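Local structure of outer membrane protein TP0453 (Treponema pallidum, 3K8G) at residues 230-233 with 234-237; 146-149 with 150-154. The protein alters membrane permeability at acidic pH and might take part in ligand transport at the outer membrane. All coordinates share one frame; numbering follows the deposited sequence.

Both contacts are local, each made within one unbroken run of residues, and they belong to different elements of the half-barrel. Contact 1 is the turn of the hairpin formed by strands 228-232 and 235-244, with its centre about 25 Å from the centre of the chain; contact 2 is the single helix 147-153, about 13 Å from that centre. The two centres lie 20 Å apart and the nearest atoms about 8 Å apart, without touching. Strands 189-196 and 199-207 connect them: the first packs against Pro146 and Phe149, the second pairs with strand 235-244. A bound methylpentanediol, probably from the crystallisation liquor, is hydrogen-bonded to Arg148 of contact 2.

Contact 1 of 2, residues 230-233 with 234-237; sequences HVEG and DRLI
Ile237 lies over one face of the His230 imidazole, and this pair is the tightly packed end of the contact. Ile237 CB sits 3.9 Å from the ring centroid, 17° off the normal, in a CH-pi contact. Ile237 CG2 comes to 3.7 Å from NE2 of His230. The ring is brought there by chi1 of 54°, which sets CG between the backbone N and carbonyl carbon; outside the pair, NE2 is hydrogen-bonded to Glu239. The backbones of the same two residues exchange a pair of bonds, His230 N to Ile237 O and Ile237 N to His230 O (2.8 Å). On the reverse face of the hairpin Val231 CG2 meets Leu236 CD1 at 3.8 Å, and Ile213 and Leu208 add apolar cover.

Looser are the exposed turn, at Glu232 and Gly233, and the long salt bridge of 3.7 Å between Glu232 OE2 and Arg235 NH2, with carboxylate and guanidinium planes 79° apart. Ile237 CD1 still covers one guanidinium face toward its rim, and NH1 of Arg235 is hydrogen-bonded to Ser205 on the adjoining strand. The backbone pairing continues here: Glu232 N donates to Arg235 O at 2.8 Å, and Arg235 N returns to Glu232 O. Gly233, with its positive phi, completes a type II' turn from Glu232 to Arg235, the classic closure of a tight two-residue antiparallel beta hairpin.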
ATOM      1  N   HIS A 230     -21.863  11.270   6.581  1.00 29.92           N
ATOM      2  CA  HIS A 230     -22.742  10.953   7.717  1.00 30.15           C
ATOM      3  C   HIS A 230     -22.007  10.200   8.815  1.00 30.48           C
ATOM      4  O   HIS A 230     -20.932   9.625   8.577  1.00 27.87           O
ATOM      5  CB  HIS A 230     -23.959  10.146   7.260  1.00 30.47           C
ATOM      6  CG  HIS A 230     -23.619   8.909   6.490  1.00 28.93           C
ATOM      7  ND1 HIS A 230     -23.725   7.647   7.032  1.00 33.67           N
ATOM      8  CD2 HIS A 230     -23.208   8.736   5.214  1.00 30.01           C
ATOM      9  CE1 HIS A 230     -23.381   6.748   6.127  1.00 30.02           C
ATOM     10  NE2 HIS A 230     -23.074   7.384   5.011  1.00 32.42           N
ATOM     11  N   VAL A 231     -22.596  10.194  10.007  1.00 30.16           N
ATOM     12  CA  VAL A 231     -22.059   9.446  11.138  1.00 31.47           C
ATOM     13  C   VAL A 231     -22.889   8.177  11.304  1.00 33.23           C
ATOM     14  O   VAL A 231     -24.115   8.206  11.129  1.00 34.09           O
ATOM     15  CB  VAL A 231     -22.044  10.307  12.432  1.00 31.55           C
ATOM     16  CG1 VAL A 231     -21.571   9.495  13.653  1.00 30.05           C
ATOM     17  CG2 VAL A 231     -21.135  11.504  12.235  1.00 30.37           C
ATOM     18  N   GLU A 232     -22.211   7.067  11.582  1.00 32.45           N
ATOM     19  CA  GLU A 232     -22.851   5.785  11.861  1.00 33.62           C
ATOM     20  C   GLU A 232     -22.188   5.217  13.110  1.00 32.35           C
ATOM     21  O   GLU A 232     -21.005   4.868  13.081  1.00 32.65           O
ATOM     22  CB  GLU A 232     -22.643   4.794  10.708  1.00 34.21           C
ATOM     23  CG  GLU A 232     -23.316   5.150   9.365  1.00 40.44           C
ATOM     24  CD  GLU A 232     -23.339   3.957   8.401  1.00 47.84           C
ATOM     25  OE1 GLU A 232     -23.323   4.164   7.169  1.00 52.96           O
ATOM     26  OE2 GLU A 232     -23.367   2.803   8.874  1.00 51.22           O
ATOM     27  N   GLY A 233     -22.937   5.119  14.205  1.00 31.47           N
ATOM     28  CA  GLY A 233     -22.349   4.707  15.481  1.00 29.37           C
ATOM     29  C   GLY A 233     -21.176   5.613  15.803  1.00 28.86           C
ATOM     30  O   GLY A 233     -21.322   6.833  15.849  1.00 27.96           O
ATOM     31  N   ASP A 234     -19.996   5.020  15.965  1.00 28.22           N
ATOM     32  CA  ASP A 234     -18.789   5.781  16.284  1.00 27.83           C
ATOM     33  C   ASP A 234     -17.874   6.021  15.061  1.00 26.57           C
ATOM     34  O   ASP A 234     -16.670   6.268  15.209  1.00 24.68           O
ATOM     35  CB  ASP A 234     -18.029   5.081  17.427  1.00 29.89           C
ATOM     36  CG  ASP A 234     -18.684   5.308  18.803  1.00 36.06           C
ATOM     37  OD1 ASP A 234     -19.670   6.082  18.903  1.00 39.42           O
ATOM     38  OD2 ASP A 234     -18.201   4.713  19.791  1.00 38.58           O
ATOM     39  N   ARG A 235     -18.458   5.989  13.860  1.00 24.72           N
ATOM     40  CA  ARG A 235     -17.684   6.136  12.630  1.00 24.10           C
ATOM     41  C   ARG A 235     -18.196   7.247  11.720  1.00 23.07           C
ATOM     42  O   ARG A 235     -19.400   7.302  11.401  1.00 22.93           O
ATOM     43  CB  ARG A 235     -17.692   4.834  11.832  1.00 24.39           C
ATOM     44  CG  ARG A 235     -16.941   3.677  12.474  1.00 27.56           C
ATOM     45  CD  ARG A 235     -16.997   2.470  11.547  1.00 40.65           C
ATOM     46  NE  ARG A 235     -18.370   2.148  11.145  1.00 48.86           N
ATOM     47  CZ  ARG A 235     -18.757   1.782   9.916  1.00 50.03           C
ATOM     48  NH1 ARG A 235     -17.883   1.706   8.907  1.00 48.50           N
ATOM     49  NH2 ARG A 235     -20.043   1.522   9.692  1.00 49.13           N
ATOM     50  N   LEU A 236     -17.275   8.113  11.304  1.00 20.38           N
ATOM     51  CA  LEU A 236     -17.545   9.125  10.302  1.00 19.45           C
ATOM     52  C   LEU A 236     -17.368   8.509   8.926  1.00 20.81           C
ATOM     53  O   LEU A 236     -16.299   7.981   8.614  1.00 19.26           O
ATOM     54  CB  LEU A 236     -16.576  10.288  10.477  1.00 20.83           C
ATOM     55  CG  LEU A 236     -16.844  11.484   9.547  1.00 25.83           C
ATOM     56  CD1 LEU A 236     -18.132  12.197   9.984  1.00 25.35           C
ATOM     57  CD2 LEU A 236     -15.649  12.436   9.534  1.00 26.32           C
ATOM     58  N   ILE A 237     -18.409   8.597   8.098  1.00 19.58           N
ATOM     59  CA  ILE A 237     -18.382   8.058   6.740  1.00 19.47           C
ATOM     60  C   ILE A 237     -18.409   9.196   5.744  1.00 20.08           C
ATOM     61  O   ILE A 237     -19.282  10.064   5.804  1.00 20.65           O
ATOM     62  CB  ILE A 237     -19.590   7.143   6.476  1.00 21.22           C
ATOM     63  CG1 ILE A 237     -19.804   6.167   7.646  1.00 21.17           C
ATOM     64  CG2 ILE A 237     -19.492   6.462   5.078  1.00 21.11           C
ATOM     65  CD1 ILE A 237     -18.815   5.031   7.702  1.00 25.85           C
TER

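Contact 2 of 2, residues 146-149 with 150-154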
ATOM      1  N   PRO A 146      -9.795  -4.952   8.199  1.00 12.41           N
ATOM      2  CA  PRO A 146     -11.259  -4.837   8.212  1.00 12.84           C
ATOM      3  C   PRO A 146     -11.902  -5.636   7.067  1.00 10.86           C
ATOM      4  O   PRO A 146     -11.229  -5.972   6.115  1.00  9.71           O
ATOM      5  CB  PRO A 146     -11.527  -3.341   8.039  1.00 13.80           C
ATOM      6  CG  PRO A 146     -10.290  -2.740   7.535  1.00 17.61           C
ATOM      7  CD  PRO A 146      -9.112  -3.664   7.912  1.00 10.94           C
ATOM      8  N   PRO A 147     -13.205  -5.953   7.187  1.00 12.17           N
ATOM      9  CA  PRO A 147     -13.816  -6.854   6.214  1.00 11.84           C
ATOM     10  C   PRO A 147     -13.743  -6.436   4.749  1.00 11.01           C
ATOM     11  O   PRO A 147     -13.505  -7.292   3.907  1.00  9.09           O
ATOM     12  CB  PRO A 147     -15.268  -6.955   6.675  1.00 11.82           C
ATOM     13  CG  PRO A 147     -15.239  -6.572   8.110  1.00 16.19           C
ATOM     14  CD  PRO A 147     -14.147  -5.556   8.251  1.00 10.22           C
ATOM     15  N   ARG A 148     -13.962  -5.160   4.416  1.00  8.95           N
ATOM     16  CA  ARG A 148     -13.912  -4.779   2.985  1.00  9.67           C
ATOM     17  C   ARG A 148     -12.478  -4.820   2.448  1.00  9.06           C
ATOM     18  O   ARG A 148     -12.232  -5.147   1.292  1.00 10.10           O
ATOM     19  CB  ARG A 148     -14.539  -3.378   2.742  1.00  9.27           C
ATOM     20  CG  ARG A 148     -14.469  -2.970   1.292  1.00 18.02           C
ATOM     21  CD  ARG A 148     -15.234  -1.680   0.991  1.00 18.79           C
ATOM     22  NE  ARG A 148     -15.161  -1.414  -0.433  1.00 17.37           N
ATOM     23  CZ  ARG A 148     -15.654  -0.312  -0.989  1.00 20.30           C
ATOM     24  NH1 ARG A 148     -16.242   0.604  -0.229  1.00 20.73           N
ATOM     25  NH2 ARG A 148     -15.532  -0.127  -2.286  1.00 22.17           N
ATOM     26  N   PHE A 149     -11.523  -4.477   3.297  1.00 10.62           N
ATOM     27  CA  PHE A 149     -10.119  -4.591   2.878  1.00  9.16           C
ATOM     28  C   PHE A 149      -9.805  -6.075   2.525  1.00  8.21           C
ATOM     29  O   PHE A 149      -9.251  -6.392   1.441  1.00 10.34           O
ATOM     30  CB  PHE A 149      -9.204  -4.063   3.990  1.00  8.14           C
ATOM     31  CG  PHE A 149      -7.742  -4.002   3.585  1.00  9.16           C
ATOM     32  CD1 PHE A 149      -7.162  -2.773   3.264  1.00  8.73           C
ATOM     33  CD2 PHE A 149      -6.975  -5.174   3.524  1.00  8.41           C
ATOM     34  CE1 PHE A 149      -5.796  -2.698   2.904  1.00  8.34           C
ATOM     35  CE2 PHE A 149      -5.625  -5.135   3.136  1.00 11.02           C
ATOM     36  CZ  PHE A 149      -5.029  -3.886   2.824  1.00  9.95           C
ATOM     37  N   GLU A 150     -10.168  -6.978   3.428  1.00  8.83           N
ATOM     38  CA  GLU A 150     -10.030  -8.444   3.169  1.00 10.20           C
ATOM     39  C   GLU A 150     -10.711  -8.857   1.857  1.00 13.77           C
ATOM     40  O   GLU A 150     -10.123  -9.590   1.047  1.00 12.44           O
ATOM     41  CB  GLU A 150     -10.652  -9.282   4.300  1.00  9.55           C
ATOM     42  CG  GLU A 150      -9.925  -9.176   5.641  1.00  9.63           C
ATOM     43  CD  GLU A 150      -8.557  -9.927   5.718  1.00 14.28           C
ATOM     44  OE1 GLU A 150      -8.002  -9.970   6.832  1.00 11.03           O
ATOM     45  OE2 GLU A 150      -8.060 -10.499   4.721  1.00 10.72           O
ATOM     46  N   LYS A 151     -11.947  -8.378   1.664  1.00 12.41           N
ATOM     47  CA  LYS A 151     -12.675  -8.635   0.412  1.00 14.69           C
ATOM     48  C   LYS A 151     -11.928  -8.132  -0.842  1.00 13.67           C
ATOM     49  O   LYS A 151     -11.738  -8.896  -1.816  1.00 12.67           O
ATOM     50  CB  LYS A 151     -14.109  -8.063   0.458  1.00 12.59           C
ATOM     51  CG  LYS A 151     -14.957  -8.427  -0.787  1.00 15.92           C
ATOM     52  CD  LYS A 151     -14.949  -9.959  -1.019  1.00 28.61           C
ATOM     53  CE  LYS A 151     -16.044 -10.450  -1.992  1.00 28.66           C
ATOM     54  NZ  LYS A 151     -15.891 -11.914  -2.318  1.00 22.99           N
ATOM     55  N   GLU A 152     -11.492  -6.871  -0.814  1.00 12.73           N
ATOM     56  CA  GLU A 152     -10.745  -6.313  -1.957  1.00 13.41           C
ATOM     57  C   GLU A 152      -9.506  -7.166  -2.273  1.00 13.10           C
ATOM     58  O   GLU A 152      -9.232  -7.475  -3.445  1.00 12.88           O
ATOM     59  CB  GLU A 152     -10.344  -4.846  -1.735  1.00 12.89           C
ATOM     60  CG  GLU A 152     -11.519  -3.836  -1.480  1.00 15.55           C
ATOM     61  CD  GLU A 152     -12.538  -3.743  -2.627  1.00 18.65           C
ATOM     62  OE1 GLU A 152     -13.638  -3.265  -2.353  1.00 16.93           O
ATOM     63  OE2 GLU A 152     -12.255  -4.139  -3.779  1.00 20.74           O
ATOM     64  N   CYS A 153      -8.794  -7.599  -1.231  1.00 12.45           N
ATOM     65  CA  CYS A 153      -7.590  -8.418  -1.410  1.00 15.95           C
ATOM     66  C   CYS A 153      -7.816  -9.715  -2.177  1.00 19.27           C
ATOM     67  O   CYS A 153      -6.877 -10.244  -2.764  1.00 19.35           O
ATOM     68  CB  CYS A 153      -6.872  -8.713  -0.071  1.00 13.73           C
ATOM     69  SG  CYS A 153      -6.048  -7.256   0.622  1.00 15.32           S
ATOM     70  N   THR A 154      -9.035 -10.259  -2.174  1.00 19.97           N
ATOM     71  CA  THR A 154      -9.253 -11.451  -2.993  1.00 22.91           C
ATOM     72  C   THR A 154     -10.069 -11.212  -4.260  1.00 25.65           C
ATOM     73  O   THR A 154     -10.556 -12.152  -4.856  1.00 26.79           O
ATOM     74  CB  THR A 154      -9.887 -12.552  -2.184  1.00 24.54           C
ATOM     75  OG1 THR A 154     -11.100 -12.067  -1.611  1.00 23.94           O
ATOM     76  CG2 THR A 154      -8.927 -13.007  -1.075  1.00 26.59           C
TER
HETATM   77  O   HOH W   1     -14.769  -2.156  -4.524  1.00 25.60           O
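Arg148 carries its CG trans to the backbone N (chi1 179°) and runs extended to NE, reaching along the helix toward Glu152, whose own side chain bends back at chi2 (-60°) to meet it. NE donates to Glu152 OE1 at 3.1 Å, 172° at the hydrogen, and the oxygen lies in the guanidinium plane and receives the bond on its anti lone pair. A water closes the pair into a ring, accepting from Arg148 NH2 and donating to the same OE1 at 2.7 Å, so that one carboxylate oxygen takes two bonds. Arg148 NH2 also bonds a methylpentanediol, probably from the crystallisation liquor; Ser159 holds OE2, and Tyr192 makes a cation-pi contact with Arg148.

This is an i to i+4 salt bridge on a helix inferred to be amphipathic, with Pro146 at the N-cap and its carbonyl accepting from Glu150 N in the first of four successive i to i+4 backbone bonds. Phe149 and Cys153, buried like Glu152, meet each other. Cys153 SG comes to 3.3 Å from Phe149 CE2 and 4.2 Å from the ring centroid, an oblique sulfur-aromatic contact. Around this pair Tyr22, Tyr24, Ala163 and Tyr165 pack the helix against strands 21-26 and 162-166, while farther along Thr154 OG1 and Thr154 N both bond to Lys151 O.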